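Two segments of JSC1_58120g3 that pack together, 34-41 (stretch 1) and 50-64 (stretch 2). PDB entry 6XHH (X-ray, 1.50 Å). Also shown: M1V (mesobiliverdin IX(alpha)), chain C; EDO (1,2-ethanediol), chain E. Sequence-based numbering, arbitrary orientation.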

ATOM      1  N   GLY A  34     -10.285   3.738   8.928  1.00 12.82           N
ATOM      2  CA  GLY A  34     -10.115   4.712   9.992  1.00 16.94           C
ATOM      3  C   GLY A  34      -8.656   4.955  10.321  1.00 15.66           C
ATOM      4  O   GLY A  34      -8.256   4.919  11.492  1.00 16.67           O
ATOM      5  N   ILE A  35      -7.839   5.200   9.300  1.00 15.07           N
ATOM      6  CA  ILE A  35      -6.410   5.384   9.532  1.00 12.21           C
ATOM      7  C   ILE A  35      -5.958   6.756   9.047  1.00 14.36           C
ATOM      8  O   ILE A  35      -6.760   7.554   8.546  1.00 14.14           O
ATOM      9  CB  ILE A  35      -5.581   4.283   8.850  1.00 11.69           C
ATOM     10  CG1 ILE A  35      -5.867   4.248   7.335  1.00 15.12           C
ATOM     11  CG2 ILE A  35      -5.843   2.928   9.516  1.00 13.82           C
ATOM     12  CD1 ILE A  35      -5.135   3.115   6.601  1.00 14.91           C
ATOM     13  N   GLU A  36      -4.662   7.028   9.168  1.00 12.77           N
ATOM     14  CA  GLU A  36      -4.158   8.383   9.004  1.00 12.85           C
ATOM     15  C   GLU A  36      -3.578   8.668   7.625  1.00 13.50           C
ATOM     16  O   GLU A  36      -3.493   9.837   7.245  1.00 13.49           O
ATOM     17  CB  GLU A  36      -3.119   8.678  10.097  1.00 15.01           C
ATOM     18  CG  GLU A  36      -3.804   8.820  11.459  1.00 15.01           C
ATOM     19  CD  GLU A  36      -2.913   8.580  12.680  1.00 15.67           C
ATOM     20  OE1 GLU A  36      -1.793   8.029  12.577  1.00 14.59           O
ATOM     21  OE2 GLU A  36      -3.361   8.965  13.783  1.00 20.45           O
ATOM     22  N   ARG A  37      -3.199   7.648   6.855  1.00 12.30           N
ATOM     23  CA  ARG A  37      -2.740   7.913   5.496  1.00  9.84           C
ATOM     24  C   ARG A  37      -2.892   6.678   4.638  1.00 12.86           C
ATOM     25  O   ARG A  37      -2.624   5.573   5.094  1.00 12.35           O
ATOM     26  CB  ARG A  37      -1.271   8.362   5.467  1.00 11.88           C
ATOM     27  CG  ARG A  37      -0.928   9.133   4.216  1.00 17.03           C
ATOM     28  CD  ARG A  37       0.554   9.214   3.970  1.00 18.86           C
ATOM     29  NE  ARG A  37       1.318   9.867   5.037  1.00 16.30           N
ATOM     30  CZ  ARG A  37       1.458  11.185   5.177  1.00 16.61           C
ATOM     31  NH1 ARG A  37       0.870  12.030   4.331  1.00 20.18           N
ATOM     32  NH2 ARG A  37       2.208  11.661   6.165  1.00 16.64           N
ATOM     33  N   VAL A  38      -3.323   6.884   3.398  1.00 11.25           N
ATOM     34  CA  VAL A  38      -3.259   5.879   2.342  1.00  9.02           C
ATOM     35  C   VAL A  38      -2.629   6.542   1.125  1.00 10.84           C
ATOM     36  O   VAL A  38      -2.986   7.670   0.770  1.00 12.43           O
ATOM     37  CB  VAL A  38      -4.647   5.299   1.996  1.00  9.99           C
ATOM     38  CG1 VAL A  38      -4.536   4.283   0.856  1.00 11.90           C
ATOM     39  CG2 VAL A  38      -5.252   4.637   3.207  1.00 11.26           C
ATOM     40  N   THR A  39      -1.690   5.846   0.488  1.00 10.90           N
ATOM     41  CA  THR A  39      -0.941   6.397  -0.627  1.00 11.74           C
ATOM     42  C   THR A  39      -0.949   5.443  -1.814  1.00 10.77           C
ATOM     43  O   THR A  39      -0.994   4.214  -1.665  1.00 11.28           O
ATOM     44  CB  THR A  39       0.535   6.685  -0.273  1.00 11.91           C
ATOM     45  OG1 THR A  39       1.201   5.460   0.093  1.00 13.23           O
ATOM     46  CG2 THR A  39       0.644   7.658   0.858  1.00 13.71           C
ATOM     47  N   ILE A  40      -0.853   6.035  -2.998  1.00 12.94           N
ATOM     48  CA  ILE A  40      -0.518   5.331  -4.225  1.00 12.58           C
ATOM     49  C   ILE A  40       0.856   5.804  -4.657  1.00 11.94           C
ATOM     50  O   ILE A  40       1.095   7.013  -4.801  1.00 13.36           O
ATOM     51  CB  ILE A  40      -1.566   5.572  -5.326  1.00 11.33           C
ATOM     52  CG1 ILE A  40      -2.903   4.951  -4.906  1.00  9.77           C
ATOM     53  CG2 ILE A  40      -1.104   4.969  -6.651  1.00 14.19           C
ATOM     54  CD1 ILE A  40      -4.112   5.495  -5.679  1.00 11.03           C
ATOM     55  N   TYR A  41       1.760   4.847  -4.846  1.00 10.98           N
ATOM     56  CA  TYR A  41       3.163   5.089  -5.136  1.00 12.81           C
ATOM     57  C   TYR A  41       3.507   4.367  -6.424  1.00 12.10           C
ATOM     58  O   TYR A  41       3.168   3.187  -6.591  1.00 11.81           O
ATOM     59  CB  TYR A  41       4.002   4.583  -3.964  1.00  9.24           C
ATOM     60  CG  TYR A  41       5.499   4.434  -4.108  1.00  9.43           C
ATOM     61  CD1 TYR A  41       6.043   3.280  -4.657  1.00 12.15           C
ATOM     62  CD2 TYR A  41       6.359   5.369  -3.561  1.00 13.47           C
ATOM     63  CE1 TYR A  41       7.412   3.086  -4.722  1.00 12.46           C
ATOM     64  CE2 TYR A  41       7.744   5.194  -3.616  1.00 11.21           C
ATOM     65  CZ  TYR A  41       8.255   4.043  -4.195  1.00  9.32           C
ATOM     66  OH  TYR A  41       9.617   3.865  -4.247  1.00 14.65           O
ATOM     67  N   ASP A  50       7.907   7.111  -6.564  1.00 13.59           N
ATOM     68  CA  ASP A  50       7.409   8.413  -6.142  1.00 12.05           C
ATOM     69  C   ASP A  50       5.961   8.315  -5.680  1.00 12.63           C
ATOM     70  O   ASP A  50       5.178   7.522  -6.207  1.00 13.64           O
ATOM     71  CB  ASP A  50       7.520   9.429  -7.288  1.00 15.51           C
ATOM     72  CG  ASP A  50       8.927   9.508  -7.845  1.00 19.34           C
ATOM     73  OD1 ASP A  50       9.721  10.287  -7.284  1.00 20.37           O
ATOM     74  OD2 ASP A  50       9.246   8.766  -8.804  1.00 19.96           O
ATOM     75  N   PHE A  51       5.621   9.115  -4.670  1.00 12.85           N
ATOM     76  CA  PHE A  51       4.241   9.204  -4.203  1.00 11.00           C
ATOM     77  C   PHE A  51       3.393  10.003  -5.199  1.00 15.39           C
ATOM     78  O   PHE A  51       3.669  11.185  -5.446  1.00 17.24           O
ATOM     79  CB  PHE A  51       4.194   9.865  -2.827  1.00 10.67           C
ATOM     80  CG  PHE A  51       4.824   9.055  -1.741  1.00 12.87           C
ATOM     81  CD1 PHE A  51       4.092   8.079  -1.075  1.00 13.34           C
ATOM     82  CD2 PHE A  51       6.146   9.264  -1.381  1.00 15.70           C
ATOM     83  CE1 PHE A  51       4.667   7.338  -0.060  1.00 16.72           C
ATOM     84  CE2 PHE A  51       6.741   8.512  -0.380  1.00 15.38           C
ATOM     85  CZ  PHE A  51       6.002   7.559   0.293  1.00 15.17           C
ATOM     86  N   ILE A  52       2.338   9.385  -5.727  1.00 13.81           N
ATOM     87  CA  ILE A  52       1.482  10.012  -6.731  1.00 14.88           C
ATOM     88  C   ILE A  52       0.236  10.633  -6.116  1.00 16.06           C
ATOM     89  O   ILE A  52      -0.156  11.740  -6.489  1.00 15.77           O
ATOM     90  CB  ILE A  52       1.095   8.977  -7.806  1.00 15.32           C
ATOM     91  CG1 ILE A  52       2.352   8.354  -8.392  1.00 13.98           C
ATOM     92  CG2 ILE A  52       0.209   9.618  -8.880  1.00 17.69           C
ATOM     93  CD1 ILE A  52       3.283   9.346  -8.999  1.00 18.06           C
ATOM     94  N   THR A  53      -0.415   9.914  -5.205  1.00 12.86           N
ATOM     95  CA  THR A  53      -1.676  10.335  -4.615  1.00 11.71           C
ATOM     96  C   THR A  53      -1.713   9.919  -3.155  1.00 14.94           C
ATOM     97  O   THR A  53      -1.162   8.880  -2.773  1.00 13.51           O
ATOM     98  CB  THR A  53      -2.877   9.721  -5.352  1.00 13.25           C
ATOM     99  OG1 THR A  53      -2.728   9.973  -6.744  1.00 18.92           O
ATOM    100  CG2 THR A  53      -4.181  10.363  -4.891  1.00 17.26           C
ATOM    101  N   GLU A  54      -2.389  10.721  -2.340  1.00 11.83           N
ATOM    102  CA  GLU A  54      -2.508  10.382  -0.939  1.00 12.60           C
ATOM    103  C   GLU A  54      -3.809  10.931  -0.383  1.00 16.11           C
ATOM    104  O   GLU A  54      -4.369  11.903  -0.899  1.00 17.36           O
ATOM    105  CB  GLU A  54      -1.314  10.922  -0.147  1.00 12.64           C
ATOM    106  CG  GLU A  54      -1.359  12.419   0.071  1.00 17.32           C
ATOM    107  CD  GLU A  54      -0.034  12.983   0.541  1.00 21.35           C
ATOM    108  OE1 GLU A  54       0.449  13.971  -0.057  1.00 22.81           O
ATOM    109  OE2 GLU A  54       0.532  12.429   1.509  1.00 16.65           O
ATOM    110  N   SER A  55      -4.285  10.279   0.675  1.00 13.08           N
ATOM    111  CA  SER A  55      -5.348  10.796   1.526  1.00 13.13           C
ATOM    112  C   SER A  55      -4.805  10.743   2.945  1.00 13.58           C
ATOM    113  O   SER A  55      -4.265   9.715   3.361  1.00 14.13           O
ATOM    114  CB  SER A  55      -6.637   9.976   1.380  1.00 15.31           C
ATOM    115  OG  SER A  55      -7.557  10.226   2.430  1.00 22.65           O
ATOM    116  N   GLU A  56      -4.870  11.862   3.659  1.00 14.81           N
ATOM    117  CA  GLU A  56      -4.272  11.950   4.982  1.00 15.41           C
ATOM    118  C   GLU A  56      -5.252  12.564   5.976  1.00 18.02           C
ATOM    119  O   GLU A  56      -6.119  13.362   5.607  1.00 22.74           O
ATOM    120  CB  GLU A  56      -2.955  12.748   4.905  1.00 18.63           C
ATOM    121  CG  GLU A  56      -2.292  13.067   6.227  1.00 29.12           C
ATOM    122  CD  GLU A  56      -2.753  14.394   6.805  1.00 27.36           C
ATOM    123  OE1 GLU A  56      -2.685  15.428   6.103  1.00 34.77           O
ATOM    124  OE2 GLU A  56      -3.195  14.398   7.964  1.00 31.17           O
ATOM    125  N   ALA A  57      -5.111  12.175   7.246  1.00 17.55           N
ATOM    126  CA  ALA A  57      -5.934  12.692   8.334  1.00 23.41           C
ATOM    127  C   ALA A  57      -5.079  12.854   9.581  1.00 24.02           C
ATOM    128  O   ALA A  57      -4.379  11.920   9.984  1.00 23.67           O
ATOM    129  CB  ALA A  57      -7.118  11.761   8.622  1.00 28.22           C
ATOM    130  N   GLY A  58      -5.119  14.045  10.178  1.00 25.24           N
ATOM    131  CA  GLY A  58      -4.421  14.275  11.427  1.00 30.62           C
ATOM    132  C   GLY A  58      -3.289  15.281  11.368  1.00 24.43           C
ATOM    133  O   GLY A  58      -2.511  15.384  12.325  1.00 30.10           O
ATOM    134  N   GLY A  59      -3.168  16.013  10.261  1.00 19.48           N
ATOM    135  CA  GLY A  59      -2.179  17.077  10.163  1.00 24.79           C
ATOM    136  C   GLY A  59      -0.748  16.605   9.982  1.00 27.60           C
ATOM    137  O   GLY A  59       0.174  17.086  10.647  1.00 26.73           O
ATOM    138  N   TRP A  60      -0.555  15.665   9.073  1.00 23.55           N
ATOM    139  CA  TRP A  60       0.738  15.086   8.747  1.00 18.15           C
ATOM    140  C   TRP A  60       1.331  15.774   7.521  1.00 19.51           C
ATOM    141  O   TRP A  60       0.635  16.466   6.775  1.00 22.41           O
ATOM    142  CB  TRP A  60       0.567  13.580   8.511  1.00 16.35           C
ATOM    143  CG  TRP A  60      -0.127  12.947   9.666  1.00 17.19           C
ATOM    144  CD1 TRP A  60      -1.471  12.722   9.815  1.00 18.80           C
ATOM    145  CD2 TRP A  60       0.490  12.507  10.875  1.00 16.74           C
ATOM    146  NE1 TRP A  60      -1.717  12.150  11.039  1.00 19.45           N
ATOM    147  CE2 TRP A  60      -0.531  12.007  11.709  1.00 16.78           C
ATOM    148  CE3 TRP A  60       1.812  12.486  11.336  1.00 16.50           C
ATOM    149  CZ2 TRP A  60      -0.270  11.485  12.977  1.00 17.79           C
ATOM    150  CZ3 TRP A  60       2.069  11.958  12.587  1.00 21.97           C
ATOM    151  CH2 TRP A  60       1.032  11.474  13.398  1.00 18.47           C
ATOM    152  N   ARG A  61       2.634  15.578   7.314  1.00 19.15           N
ATOM    153  CA  ARG A  61       3.264  16.097   6.107  1.00 18.14           C
ATOM    154  C   ARG A  61       2.676  15.420   4.878  1.00 15.22           C
ATOM    155  O   ARG A  61       2.329  14.237   4.900  1.00 19.68           O
ATOM    156  CB  ARG A  61       4.781  15.877   6.134  1.00 22.47           C
ATOM    157  CG  ARG A  61       5.532  16.838   7.034  1.00 29.08           C
ATOM    158  CD  ARG A  61       6.985  17.058   6.627  1.00 25.32           C
ATOM    159  NE  ARG A  61       7.755  15.823   6.494  1.00 30.68           N
ATOM    160  CZ  ARG A  61       8.233  15.097   7.501  1.00 31.28           C
ATOM    161  NH1 ARG A  61       8.019  15.447   8.764  1.00 26.90           N
ATOM    162  NH2 ARG A  61       8.926  13.998   7.239  1.00 40.33           N
ATOM    163  N   LYS A  62       2.584  16.186   3.794  1.00 16.02           N
ATOM    164  CA  LYS A  62       2.172  15.641   2.510  1.00 15.00           C
ATOM    165  C   LYS A  62       3.344  14.918   1.864  1.00 16.94           C
ATOM    166  O   LYS A  62       4.455  15.456   1.803  1.00 18.55           O
ATOM    167  CB  LYS A  62       1.661  16.755   1.597  1.00 18.60           C
ATOM    168  CG  LYS A  62       0.269  17.240   1.973  1.00 27.08           C
ATOM    169  CD  LYS A  62      -0.331  18.132   0.897  1.00 38.81           C
ATOM    170  CE  LYS A  62      -1.276  19.168   1.496  1.00 42.90           C
ATOM    171  NZ  LYS A  62      -2.075  19.874   0.451  1.00 47.95           N
ATOM    172  N   LEU A  63       3.102  13.687   1.406  1.00 15.73           N
ATOM    173  CA  LEU A  63       4.137  12.899   0.749  1.00 15.85           C
ATOM    174  C   LEU A  63       4.124  13.026  -0.766  1.00 15.51           C
ATOM    175  O   LEU A  63       5.147  12.740  -1.402  1.00 14.77           O
ATOM    176  CB  LEU A  63       4.005  11.415   1.123  1.00 13.90           C
ATOM    177  CG  LEU A  63       3.992  11.195   2.632  1.00 15.30           C
ATOM    178  CD1 LEU A  63       3.981   9.701   2.890  1.00 17.29           C
ATOM    179  CD2 LEU A  63       5.180  11.867   3.302  1.00 18.84           C
ATOM    180  N   VAL A  64       3.001  13.434  -1.365  1.00 16.16           N
ATOM    181  CA  VAL A  64       2.968  13.565  -2.813  1.00 14.93           C
ATOM    182  C   VAL A  64       3.994  14.607  -3.234  1.00 18.62           C
ATOM    183  O   VAL A  64       4.156  15.648  -2.583  1.00 18.83           O
ATOM    184  CB  VAL A  64       1.558  13.922  -3.302  1.00 18.26           C
ATOM    185  CG1 VAL A  64       1.590  14.293  -4.781  1.00 17.77           C
ATOM    186  CG2 VAL A  64       0.618  12.740  -3.090  1.00 15.90           C
TER
HETATM  187  OA  M1V C 801      15.007   3.216   2.203  1.00 14.52           O
HETATM  188  C1A M1V C 801      15.712   2.288   2.571  1.00 15.63           C
HETATM  189  NA  M1V C 801      15.306   1.014   2.629  1.00 16.23           N
HETATM  190  C2A M1V C 801      17.056   2.390   2.982  1.00 16.52           C
HETATM  191  CMA M1V C 801      17.868   3.663   3.054  1.00 18.45           C
HETATM  192  C3A M1V C 801      17.501   1.113   3.315  1.00 16.14           C
HETATM  193  CAA M1V C 801      18.843   0.726   3.808  1.00 18.55           C
HETATM  194  CBA M1V C 801      19.553  -0.242   2.860  1.00 17.88           C
HETATM  195  C4A M1V C 801      16.352   0.208   3.089  1.00 14.35           C
HETATM  196  CHA M1V C 801      16.383  -1.146   3.283  1.00 15.67           C
HETATM  197  C1B M1V C 801      15.343  -2.162   3.094  1.00 14.86           C
HETATM  198  C2B M1V C 801      15.573  -3.524   3.422  1.00 12.92           C
HETATM  199  CMB M1V C 801      16.845  -4.090   4.004  1.00 15.39           C
HETATM  200  C3B M1V C 801      14.433  -4.211   3.132  1.00 12.72           C
HETATM  201  CAB M1V C 801      14.204  -5.700   3.327  1.00 15.82           C
HETATM  202  CBB M1V C 801      13.268  -5.938   4.525  1.00 15.66           C
HETATM  203  CGB M1V C 801      13.958  -5.572   5.821  1.00 14.25           C
HETATM  204  O2B M1V C 801      14.924  -6.261   6.231  1.00 19.62           O
HETATM  205  O1B M1V C 801      13.588  -4.589   6.502  1.00 14.32           O
HETATM  206  NB  M1V C 801      14.097  -2.044   2.610  1.00 15.25           N
HETATM  207  C4B M1V C 801      13.507  -3.259   2.611  1.00 12.09           C
HETATM  208  CHB M1V C 801      12.221  -3.637   2.195  1.00 12.54           C
HETATM  209  C1C M1V C 801      11.089  -2.885   1.848  1.00 13.14           C
HETATM  210  C2C M1V C 801       9.809  -3.451   1.765  1.00 12.69           C
HETATM  211  CAC M1V C 801       9.502  -4.922   1.952  1.00 14.71           C
HETATM  212  CBC M1V C 801       9.849  -5.540   0.569  1.00 17.53           C
HETATM  213  CGC M1V C 801      10.072  -7.046   0.559  1.00 17.38           C
HETATM  214  O2C M1V C 801       9.943  -7.719   1.607  1.00 21.72           O
HETATM  215  O1C M1V C 801      10.402  -7.639  -0.499  1.00 20.38           O
HETATM  216  C3C M1V C 801       8.933  -2.432   1.401  1.00 13.68           C
HETATM  217  CMC M1V C 801       7.453  -2.603   1.199  1.00 13.43           C
HETATM  218  NC  M1V C 801      10.992  -1.540   1.568  1.00 13.22           N
HETATM  219  C4C M1V C 801       9.681  -1.241   1.296  1.00 13.63           C
HETATM  220  CHC M1V C 801       9.327   0.094   0.944  1.00 15.11           C
HETATM  221  C1D M1V C 801       8.096   0.686   0.804  1.00 11.62           C
HETATM  222  C2D M1V C 801       7.734   1.614  -0.211  1.00 16.07           C
HETATM  223  CMD M1V C 801       8.623   2.068  -1.344  1.00 13.51           C
HETATM  224  ND  M1V C 801       7.014   0.543   1.661  1.00 11.55           N
HETATM  225  C4D M1V C 801       6.005   1.312   1.200  1.00 13.78           C
HETATM  226  OD  M1V C 801       4.910   1.392   1.759  1.00 14.37           O
HETATM  227  C3D M1V C 801       6.447   1.989   0.018  1.00 14.63           C
HETATM  228  CAD M1V C 801       5.635   2.930  -0.836  1.00 14.22           C
HETATM  229  CBD M1V C 801       5.525   4.268  -0.139  1.00 16.03           C
HETATM  230  C1  EDO E 803      -7.787   1.834  14.018  1.00 24.68           C
HETATM  231  O1  EDO E 803      -7.903   2.400  12.702  1.00 18.10           O
HETATM  232  C2  EDO E 803      -7.766   2.944  15.071  1.00 18.44           C
HETATM  233  O2  EDO E 803      -8.805   3.889  14.766  1.00 28.11           O
HETATM  234  O   HOH W   1      -3.902  11.790  13.705  1.00 29.07           O

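The two stretches lie side by side as antiparallel strands, 37-41 against 50-56, and the backbone settles its own polar groups first. Val 38 and Ser 55 form a hydrogen-bonded pair: Val 38 N donates to Ser 55 O (3.0 Å) and Ser 55 N to Val 38 O (2.9 Å). Ile 40 and Thr 53 repeat the pattern, with Ile 40 N to Thr 53 O at 2.9 Å and Thr 53 N to Ile 40 O at 3.3 Å. That second bond is long, and Ile 40 O also accepts from Ile 52 N at 2.8 Å; one carbonyl thus serves two amides where a beta bulge shifts the register, so that Tyr 41 pairs with Phe 51. At the other end, Ala 57 N donates to Glu 36 O (2.8 Å).

Arg 37, Thr 39, Tyr 41, Phe 51, Glu 54 and Glu 56 share one face of the sheet. The buried Arg 37 is the richest lesson here. Its NH1 and NH2 both donate to Arg 61 O, at 2.7 and 2.9 Å, so a loop carbonyl takes up two donors. NH1 also forms a salt bridge with Glu 54 OE2 at 2.9 Å, although the hydrogen bond within it is weak. Leu 63 CD1 and Glu 56 CG cover opposite faces of the guanidinium, leaving its edge for the acceptors.

The glutamates in turn hold the loop in place. Glu 54 accepts from Leu 63 N through OE2 and from Val 64 N through OE1, both at 2.9 Å; Glu 56 OE2 accepts from Trp 60 N at 3.1 Å.

Farther along this face, the edge of Tyr 41 meets the face of Phe 51, their planes at 73°. Mesobiliverdin adjoins both rings, its CMD 3.5 Å from Tyr 41 CZ and its CBD 3.2 Å from Phe 51 CE1.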